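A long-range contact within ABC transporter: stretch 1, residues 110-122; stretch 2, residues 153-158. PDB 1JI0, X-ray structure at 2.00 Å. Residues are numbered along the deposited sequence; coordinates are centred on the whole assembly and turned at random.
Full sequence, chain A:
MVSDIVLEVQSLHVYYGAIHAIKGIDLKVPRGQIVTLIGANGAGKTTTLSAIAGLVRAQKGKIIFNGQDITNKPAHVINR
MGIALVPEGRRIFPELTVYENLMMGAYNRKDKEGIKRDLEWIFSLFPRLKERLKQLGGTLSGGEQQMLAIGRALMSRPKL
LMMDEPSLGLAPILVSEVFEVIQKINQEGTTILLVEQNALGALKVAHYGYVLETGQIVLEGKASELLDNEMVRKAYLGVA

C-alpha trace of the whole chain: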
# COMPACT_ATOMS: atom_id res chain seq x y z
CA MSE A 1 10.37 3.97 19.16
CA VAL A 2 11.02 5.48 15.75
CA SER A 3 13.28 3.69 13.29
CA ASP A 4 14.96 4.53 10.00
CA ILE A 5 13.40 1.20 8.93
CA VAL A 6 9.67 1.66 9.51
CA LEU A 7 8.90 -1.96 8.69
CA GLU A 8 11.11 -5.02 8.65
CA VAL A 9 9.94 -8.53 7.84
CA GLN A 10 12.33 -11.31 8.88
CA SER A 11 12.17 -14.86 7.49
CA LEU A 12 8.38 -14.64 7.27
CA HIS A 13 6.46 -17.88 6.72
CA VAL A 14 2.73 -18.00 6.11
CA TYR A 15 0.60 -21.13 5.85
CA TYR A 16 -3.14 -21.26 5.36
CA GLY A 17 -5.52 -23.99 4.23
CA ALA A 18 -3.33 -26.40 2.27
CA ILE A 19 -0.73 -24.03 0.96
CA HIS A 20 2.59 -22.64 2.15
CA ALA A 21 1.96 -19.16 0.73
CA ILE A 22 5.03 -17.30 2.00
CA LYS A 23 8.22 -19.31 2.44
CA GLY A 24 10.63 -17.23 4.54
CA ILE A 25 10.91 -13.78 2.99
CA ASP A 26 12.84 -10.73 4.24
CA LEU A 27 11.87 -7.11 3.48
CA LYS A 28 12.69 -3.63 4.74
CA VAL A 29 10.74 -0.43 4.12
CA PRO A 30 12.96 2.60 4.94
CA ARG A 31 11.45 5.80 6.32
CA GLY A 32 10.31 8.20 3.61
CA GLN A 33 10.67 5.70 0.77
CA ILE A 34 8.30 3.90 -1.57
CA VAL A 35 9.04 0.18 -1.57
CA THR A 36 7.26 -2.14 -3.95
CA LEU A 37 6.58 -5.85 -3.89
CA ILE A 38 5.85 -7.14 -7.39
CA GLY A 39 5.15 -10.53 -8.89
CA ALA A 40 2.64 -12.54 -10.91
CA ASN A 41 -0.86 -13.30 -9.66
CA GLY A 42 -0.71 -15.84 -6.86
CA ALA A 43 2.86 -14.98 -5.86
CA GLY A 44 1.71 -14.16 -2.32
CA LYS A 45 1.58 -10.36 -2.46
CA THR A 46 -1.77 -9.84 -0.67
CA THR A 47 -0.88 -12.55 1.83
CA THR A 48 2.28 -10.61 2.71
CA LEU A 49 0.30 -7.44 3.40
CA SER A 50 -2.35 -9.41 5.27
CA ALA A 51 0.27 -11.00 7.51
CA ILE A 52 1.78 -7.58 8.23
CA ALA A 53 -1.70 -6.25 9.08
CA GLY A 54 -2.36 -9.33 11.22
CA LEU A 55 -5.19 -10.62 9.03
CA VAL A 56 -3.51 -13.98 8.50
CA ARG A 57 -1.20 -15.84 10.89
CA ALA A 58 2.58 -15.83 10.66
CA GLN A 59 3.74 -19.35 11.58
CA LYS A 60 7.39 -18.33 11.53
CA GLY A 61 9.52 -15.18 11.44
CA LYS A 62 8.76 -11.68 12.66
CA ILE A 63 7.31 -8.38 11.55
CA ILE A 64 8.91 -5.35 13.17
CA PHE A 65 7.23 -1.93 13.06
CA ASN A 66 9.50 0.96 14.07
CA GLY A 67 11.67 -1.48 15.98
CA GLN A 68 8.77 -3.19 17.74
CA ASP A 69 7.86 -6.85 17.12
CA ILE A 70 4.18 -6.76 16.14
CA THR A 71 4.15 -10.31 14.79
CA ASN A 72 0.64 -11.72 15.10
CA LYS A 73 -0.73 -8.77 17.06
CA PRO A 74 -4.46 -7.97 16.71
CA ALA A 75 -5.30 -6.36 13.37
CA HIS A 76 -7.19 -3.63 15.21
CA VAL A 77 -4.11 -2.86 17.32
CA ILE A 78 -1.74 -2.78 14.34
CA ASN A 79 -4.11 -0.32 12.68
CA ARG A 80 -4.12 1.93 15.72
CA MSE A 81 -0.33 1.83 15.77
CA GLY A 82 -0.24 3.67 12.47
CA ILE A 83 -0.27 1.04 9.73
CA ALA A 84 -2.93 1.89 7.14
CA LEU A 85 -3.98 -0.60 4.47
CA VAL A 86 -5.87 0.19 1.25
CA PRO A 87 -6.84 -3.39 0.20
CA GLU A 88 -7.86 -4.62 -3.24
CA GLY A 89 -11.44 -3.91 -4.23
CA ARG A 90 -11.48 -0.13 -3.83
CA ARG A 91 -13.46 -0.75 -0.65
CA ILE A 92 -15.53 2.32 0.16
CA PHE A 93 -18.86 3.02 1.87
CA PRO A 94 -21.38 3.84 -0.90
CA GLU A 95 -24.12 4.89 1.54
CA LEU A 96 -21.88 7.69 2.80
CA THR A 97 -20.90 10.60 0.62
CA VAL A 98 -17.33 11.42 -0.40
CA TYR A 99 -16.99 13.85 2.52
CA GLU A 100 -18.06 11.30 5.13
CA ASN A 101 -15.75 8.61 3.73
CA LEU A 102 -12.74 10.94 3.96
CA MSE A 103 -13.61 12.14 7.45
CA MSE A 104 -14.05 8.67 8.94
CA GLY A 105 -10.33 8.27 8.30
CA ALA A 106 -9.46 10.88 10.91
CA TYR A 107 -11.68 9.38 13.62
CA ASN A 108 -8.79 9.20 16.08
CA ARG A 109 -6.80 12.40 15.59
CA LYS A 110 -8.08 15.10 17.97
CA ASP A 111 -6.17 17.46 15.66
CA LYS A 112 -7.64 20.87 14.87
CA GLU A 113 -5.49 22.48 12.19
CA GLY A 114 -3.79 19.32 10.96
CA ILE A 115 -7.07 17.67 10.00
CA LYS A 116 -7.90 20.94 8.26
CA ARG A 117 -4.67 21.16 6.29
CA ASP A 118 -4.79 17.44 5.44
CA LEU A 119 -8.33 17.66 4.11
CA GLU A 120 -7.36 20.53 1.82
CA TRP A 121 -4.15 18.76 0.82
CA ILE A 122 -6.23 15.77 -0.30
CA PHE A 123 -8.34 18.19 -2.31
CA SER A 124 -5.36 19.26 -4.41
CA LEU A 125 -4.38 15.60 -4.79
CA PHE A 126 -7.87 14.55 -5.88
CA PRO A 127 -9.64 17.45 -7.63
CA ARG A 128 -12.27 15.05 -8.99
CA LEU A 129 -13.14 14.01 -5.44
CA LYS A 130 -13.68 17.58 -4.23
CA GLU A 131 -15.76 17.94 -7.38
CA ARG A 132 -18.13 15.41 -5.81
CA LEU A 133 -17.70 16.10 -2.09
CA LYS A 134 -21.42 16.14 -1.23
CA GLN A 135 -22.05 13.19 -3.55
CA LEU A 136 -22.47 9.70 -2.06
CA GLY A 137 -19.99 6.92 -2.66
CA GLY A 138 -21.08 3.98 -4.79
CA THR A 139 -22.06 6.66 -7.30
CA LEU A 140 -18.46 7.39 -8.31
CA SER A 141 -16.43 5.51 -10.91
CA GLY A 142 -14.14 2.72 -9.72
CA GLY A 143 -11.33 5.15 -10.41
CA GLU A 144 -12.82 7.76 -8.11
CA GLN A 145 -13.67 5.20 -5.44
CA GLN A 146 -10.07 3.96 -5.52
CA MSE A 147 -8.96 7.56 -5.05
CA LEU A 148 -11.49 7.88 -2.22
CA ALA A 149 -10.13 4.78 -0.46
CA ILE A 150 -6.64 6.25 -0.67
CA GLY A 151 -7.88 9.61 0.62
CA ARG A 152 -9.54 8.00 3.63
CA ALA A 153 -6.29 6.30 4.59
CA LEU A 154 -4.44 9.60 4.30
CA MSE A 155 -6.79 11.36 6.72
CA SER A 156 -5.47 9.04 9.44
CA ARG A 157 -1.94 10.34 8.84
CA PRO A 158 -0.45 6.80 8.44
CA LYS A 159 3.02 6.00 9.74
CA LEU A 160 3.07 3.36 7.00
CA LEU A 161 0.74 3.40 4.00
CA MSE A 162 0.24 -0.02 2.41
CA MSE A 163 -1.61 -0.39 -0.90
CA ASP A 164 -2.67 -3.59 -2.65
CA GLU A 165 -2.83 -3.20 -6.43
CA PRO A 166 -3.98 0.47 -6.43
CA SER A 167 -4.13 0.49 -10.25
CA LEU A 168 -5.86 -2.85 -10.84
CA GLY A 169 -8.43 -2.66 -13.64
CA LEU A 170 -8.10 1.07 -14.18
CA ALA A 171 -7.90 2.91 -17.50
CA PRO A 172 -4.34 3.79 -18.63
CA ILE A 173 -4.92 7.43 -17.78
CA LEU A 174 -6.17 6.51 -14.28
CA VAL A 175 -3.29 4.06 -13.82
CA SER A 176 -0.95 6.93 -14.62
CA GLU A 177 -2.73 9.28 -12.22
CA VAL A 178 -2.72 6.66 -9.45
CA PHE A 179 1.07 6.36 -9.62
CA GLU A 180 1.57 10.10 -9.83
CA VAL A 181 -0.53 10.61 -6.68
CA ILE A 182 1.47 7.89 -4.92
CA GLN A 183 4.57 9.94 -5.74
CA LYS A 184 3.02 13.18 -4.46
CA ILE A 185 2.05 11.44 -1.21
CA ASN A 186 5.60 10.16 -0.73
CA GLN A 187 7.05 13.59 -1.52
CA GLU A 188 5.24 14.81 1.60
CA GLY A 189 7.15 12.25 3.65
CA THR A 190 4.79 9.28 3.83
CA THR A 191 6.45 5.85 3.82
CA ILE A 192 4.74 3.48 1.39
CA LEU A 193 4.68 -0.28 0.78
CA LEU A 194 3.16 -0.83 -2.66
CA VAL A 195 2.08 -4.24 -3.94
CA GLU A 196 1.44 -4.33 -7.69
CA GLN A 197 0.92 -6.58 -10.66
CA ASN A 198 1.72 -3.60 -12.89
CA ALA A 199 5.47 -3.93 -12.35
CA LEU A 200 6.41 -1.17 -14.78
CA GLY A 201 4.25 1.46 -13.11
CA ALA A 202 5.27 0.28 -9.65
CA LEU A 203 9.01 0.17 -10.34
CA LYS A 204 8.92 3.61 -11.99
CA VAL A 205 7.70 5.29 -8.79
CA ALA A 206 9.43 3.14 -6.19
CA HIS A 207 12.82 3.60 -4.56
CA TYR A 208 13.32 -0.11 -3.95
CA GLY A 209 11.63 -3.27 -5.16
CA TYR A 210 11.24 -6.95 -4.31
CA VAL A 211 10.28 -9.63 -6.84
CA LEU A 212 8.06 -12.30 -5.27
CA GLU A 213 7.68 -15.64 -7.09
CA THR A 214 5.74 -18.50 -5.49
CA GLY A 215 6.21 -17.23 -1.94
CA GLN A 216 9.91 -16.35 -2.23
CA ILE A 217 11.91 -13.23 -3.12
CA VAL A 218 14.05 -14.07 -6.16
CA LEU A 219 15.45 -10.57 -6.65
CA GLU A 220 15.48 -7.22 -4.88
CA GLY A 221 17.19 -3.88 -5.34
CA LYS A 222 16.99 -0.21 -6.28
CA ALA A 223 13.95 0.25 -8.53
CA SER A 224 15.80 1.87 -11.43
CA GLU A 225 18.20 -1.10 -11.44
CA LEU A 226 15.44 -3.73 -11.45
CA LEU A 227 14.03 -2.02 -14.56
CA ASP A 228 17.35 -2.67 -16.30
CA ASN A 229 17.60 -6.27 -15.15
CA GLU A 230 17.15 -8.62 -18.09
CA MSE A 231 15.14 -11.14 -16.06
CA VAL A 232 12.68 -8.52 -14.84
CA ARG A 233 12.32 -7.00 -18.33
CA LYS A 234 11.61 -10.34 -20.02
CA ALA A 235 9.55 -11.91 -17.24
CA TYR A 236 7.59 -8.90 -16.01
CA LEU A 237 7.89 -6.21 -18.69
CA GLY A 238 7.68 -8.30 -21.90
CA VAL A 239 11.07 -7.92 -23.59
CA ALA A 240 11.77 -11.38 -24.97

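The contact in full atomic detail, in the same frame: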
# COMPACT_ATOMS: atom_id res chain seq x y z
N LYS A 110 -7.99 14.03 16.98
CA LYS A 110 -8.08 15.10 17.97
C LYS A 110 -7.46 16.39 17.44
O LYS A 110 -7.57 17.45 18.06
CB LYS A 110 -7.38 14.67 19.27
CG LYS A 110 -8.28 14.69 20.50
CD LYS A 110 -8.70 16.10 20.87
CE LYS A 110 -9.65 16.12 22.06
NZ LYS A 110 -9.99 17.51 22.46
N ASP A 111 -6.79 16.30 16.29
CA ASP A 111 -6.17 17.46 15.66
C ASP A 111 -7.21 18.55 15.46
O ASP A 111 -8.41 18.32 15.59
CB ASP A 111 -5.59 17.07 14.29
CG ASP A 111 -4.26 16.33 14.39
OD1 ASP A 111 -4.16 15.40 15.21
OD2 ASP A 111 -3.33 16.69 13.64
N LYS A 112 -6.74 19.75 15.14
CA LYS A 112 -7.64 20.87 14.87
C LYS A 112 -7.25 21.47 13.53
O LYS A 112 -8.06 21.51 12.60
CB LYS A 112 -7.55 21.92 15.99
CG LYS A 112 -8.42 21.60 17.21
CD LYS A 112 -8.57 22.81 18.13
CE LYS A 112 -9.73 22.64 19.10
NZ LYS A 112 -9.95 23.84 19.97
N GLU A 113 -6.00 21.91 13.42
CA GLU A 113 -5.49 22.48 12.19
C GLU A 113 -5.03 21.38 11.23
O GLU A 113 -5.36 21.40 10.04
CB GLU A 113 -4.32 23.43 12.48
CG GLU A 113 -4.75 24.74 13.13
CD GLU A 113 -5.68 25.54 12.24
OE1 GLU A 113 -5.25 25.97 11.15
OE2 GLU A 113 -6.85 25.73 12.64
N GLY A 114 -4.28 20.42 11.77
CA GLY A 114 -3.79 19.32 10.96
C GLY A 114 -4.89 18.73 10.09
O GLY A 114 -4.78 18.71 8.86
N ILE A 115 -5.95 18.25 10.72
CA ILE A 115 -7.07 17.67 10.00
C ILE A 115 -7.55 18.62 8.93
O ILE A 115 -7.99 18.20 7.86
CB ILE A 115 -8.24 17.33 10.96
CG1 ILE A 115 -9.30 16.52 10.21
CG2 ILE A 115 -8.87 18.61 11.49
CD1 ILE A 115 -10.44 16.07 11.08
N LYS A 116 -7.47 19.92 9.21
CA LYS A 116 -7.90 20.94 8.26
C LYS A 116 -6.98 20.96 7.05
O LYS A 116 -7.42 20.85 5.91
CB LYS A 116 -7.91 22.32 8.92
CG LYS A 116 -8.98 22.53 9.97
CD LYS A 116 -9.12 24.01 10.32
CE LYS A 116 -10.35 24.26 11.19
NZ LYS A 116 -10.57 25.72 11.43
N ARG A 117 -5.69 21.11 7.33
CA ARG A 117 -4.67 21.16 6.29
C ARG A 117 -4.65 19.87 5.47
O ARG A 117 -4.53 19.92 4.24
CB ARG A 117 -3.31 21.42 6.94
CG ARG A 117 -3.29 22.75 7.68
CD ARG A 117 -2.17 22.86 8.69
NE ARG A 117 -2.24 24.15 9.38
CZ ARG A 117 -1.46 24.51 10.39
NH1 ARG A 117 -0.54 23.68 10.85
NH2 ARG A 117 -1.59 25.71 10.94
N ASP A 118 -4.79 18.73 6.13
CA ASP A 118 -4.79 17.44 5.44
C ASP A 118 -5.98 17.30 4.51
O ASP A 118 -5.85 16.78 3.40
CB ASP A 118 -4.79 16.28 6.44
CG ASP A 118 -3.49 16.16 7.19
OD1 ASP A 118 -2.45 16.61 6.67
OD2 ASP A 118 -3.50 15.59 8.30
N LEU A 119 -7.15 17.76 4.95
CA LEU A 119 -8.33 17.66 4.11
C LEU A 119 -8.16 18.49 2.84
O LEU A 119 -8.55 18.07 1.75
CB LEU A 119 -9.58 18.13 4.88
CG LEU A 119 -10.91 17.98 4.13
CD1 LEU A 119 -11.07 16.56 3.62
CD2 LEU A 119 -12.06 18.35 5.06
N GLU A 120 -7.57 19.68 2.98
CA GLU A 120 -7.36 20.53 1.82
C GLU A 120 -6.24 19.97 0.95
O GLU A 120 -6.29 20.08 -0.28
CB GLU A 120 -7.03 21.97 2.25
CG GLU A 120 -5.86 22.10 3.22
CD GLU A 120 -5.59 23.55 3.61
OE1 GLU A 120 -4.69 23.79 4.44
OE2 GLU A 120 -6.27 24.45 3.07
N TRP A 121 -5.24 19.35 1.57
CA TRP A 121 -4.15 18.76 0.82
C TRP A 121 -4.68 17.64 -0.07
O TRP A 121 -4.24 17.49 -1.21
CB TRP A 121 -3.07 18.20 1.76
CG TRP A 121 -1.99 17.43 1.03
CD1 TRP A 121 -1.30 17.84 -0.08
CD2 TRP A 121 -1.51 16.12 1.34
NE1 TRP A 121 -0.42 16.86 -0.48
CE2 TRP A 121 -0.53 15.79 0.38
CE3 TRP A 121 -1.81 15.19 2.34
CZ2 TRP A 121 0.15 14.57 0.39
CZ3 TRP A 121 -1.13 13.97 2.35
CH2 TRP A 121 -0.16 13.68 1.38
N ILE A 122 -5.63 16.87 0.45
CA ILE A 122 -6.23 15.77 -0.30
C ILE A 122 -7.06 16.31 -1.45
O ILE A 122 -7.28 15.63 -2.45
CB ILE A 122 -7.11 14.89 0.61
CG1 ILE A 122 -6.21 14.06 1.53
CG2 ILE A 122 -8.00 13.98 -0.22
CD1 ILE A 122 -6.96 13.17 2.48
N ALA A 153 -7.47 6.76 3.89
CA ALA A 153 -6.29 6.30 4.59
C ALA A 153 -5.39 7.48 4.96
O ALA A 153 -4.82 7.53 6.05
CB ALA A 153 -5.52 5.30 3.71
N LEU A 154 -5.28 8.44 4.05
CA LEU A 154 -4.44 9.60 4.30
C LEU A 154 -4.92 10.43 5.49
O LEU A 154 -4.11 10.92 6.27
CB LEU A 154 -4.36 10.49 3.06
CG LEU A 154 -3.48 10.00 1.90
CD1 LEU A 154 -3.51 11.03 0.77
CD2 LEU A 154 -2.07 9.81 2.40
N MSE A 155 -6.23 10.58 5.62
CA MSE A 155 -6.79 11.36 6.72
C MSE A 155 -6.41 10.83 8.11
O MSE A 155 -6.60 11.51 9.11
CB MSE A 155 -8.31 11.45 6.60
CG MSE A 155 -8.79 12.33 5.46
SE MSE A 155 -8.06 14.14 5.53
CE MSE A 155 -8.31 14.51 7.40
N SER A 156 -5.87 9.61 8.16
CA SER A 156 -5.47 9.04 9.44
C SER A 156 -4.00 9.32 9.69
O SER A 156 -3.45 8.93 10.71
CB SER A 156 -5.72 7.53 9.46
OG SER A 156 -4.71 6.83 8.75
N ARG A 157 -3.36 10.00 8.74
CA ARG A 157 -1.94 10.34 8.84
C ARG A 157 -1.13 9.09 9.20
O ARG A 157 -0.46 9.02 10.24
CB ARG A 157 -1.77 11.44 9.90
CG ARG A 157 -0.36 12.00 10.00
CD ARG A 157 -0.35 13.36 10.71
NE ARG A 157 -0.88 14.42 9.86
CZ ARG A 157 -0.99 15.69 10.24
NH1 ARG A 157 -0.61 16.06 11.45
NH2 ARG A 157 -1.48 16.60 9.39
N PRO A 158 -1.14 8.09 8.30
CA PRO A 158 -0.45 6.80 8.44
C PRO A 158 1.05 6.91 8.68
O PRO A 158 1.71 7.79 8.13
CB PRO A 158 -0.75 6.09 7.12
CG PRO A 158 -1.92 6.85 6.53
CD PRO A 158 -1.64 8.26 6.93
O HOH W 1 -0.18 14.86 7.38

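The contact joins one side of a helix in stretch 1, running through Gly 114 to Ile 122, to the C-terminal part of a helix in stretch 2 and the type I turn, Leu 154 to Arg 157, that overlaps it. The backbones come nearest at Asp 118 and Met 155, whose CA atoms lie 6.5 Å apart; farther along the helix, the CA atoms of Ile 122 and Leu 154 are 7.9 Å apart. In stretch 2 the turn is closed by the bond from Arg 157 N to Leu 154 O (2.7 Å), and Ser 156 OG donates to Ala 153 O (2.8 Å). Arg 157 is the first residue to leave helical phi/psi, with positive phi.

Asp 111, still in the loop, points its CB toward stretch 2. Its OD2 lies 3.5 Å from Arg 157 NH1, but well out of the guanidinium plane, so this salt bridge works by charge without an N-H aimed at the oxygen. At Gly 114 the chain comes close: its CA is 3.9 Å from Arg 157 NH2. A CB here would point toward stretch 2 and would fall 2.4 Å from Asp 111 OD2, so the bare backbone leaves room for that carboxylate.

Ile 115 opens the apolar part of the contact, its CG1 meeting Met 155 CE at 3.6 Å. Met 155 is selenomethionine in this crystal; although its CA-to-CB bond points sideways, its end reaches in toward the helix.

Asp 118 serves both halves of the contact. Its CB is 4.0 Å from Met 155 SE, while its carboxylate makes the hydrogen-bonded salt bridge to Arg 157. Arg 157 NH2 donates to Asp 118 OD1 at 2.9 Å with good geometry; the approach of NH2 to Asp 118 OD2 is shorter, 2.5 Å, yet bent enough to count as a weak hydrogen bond. Both belong to a salt bridge. Water 1 adds a second path, donating to Asp 118 OD1 (3.0 Å) and weakly accepting from Arg 157 NE (2.6 Å).

One residue on, Leu 119 CD1 lies 4.3 Å from Met 155 SE. Trp 121 brings CZ3 to within 4.1 Å of Leu 154 CD1, an oblique meeting of ring and methyl. Ile 122 finishes the row by touching two residues with one methyl: its CD1 is 3.4 Å from Met 155 SE and 3.8 Å from Leu 154 CB.

The rule to read here is a shared face: Asp 111 and Asp 118 hold Arg 157, while Ile 115, Leu 119 and Ile 122 pack on Met 155 and Trp 121 and Ile 122 on Leu 154; Asp 118 touches both Arg 157 and Met 155.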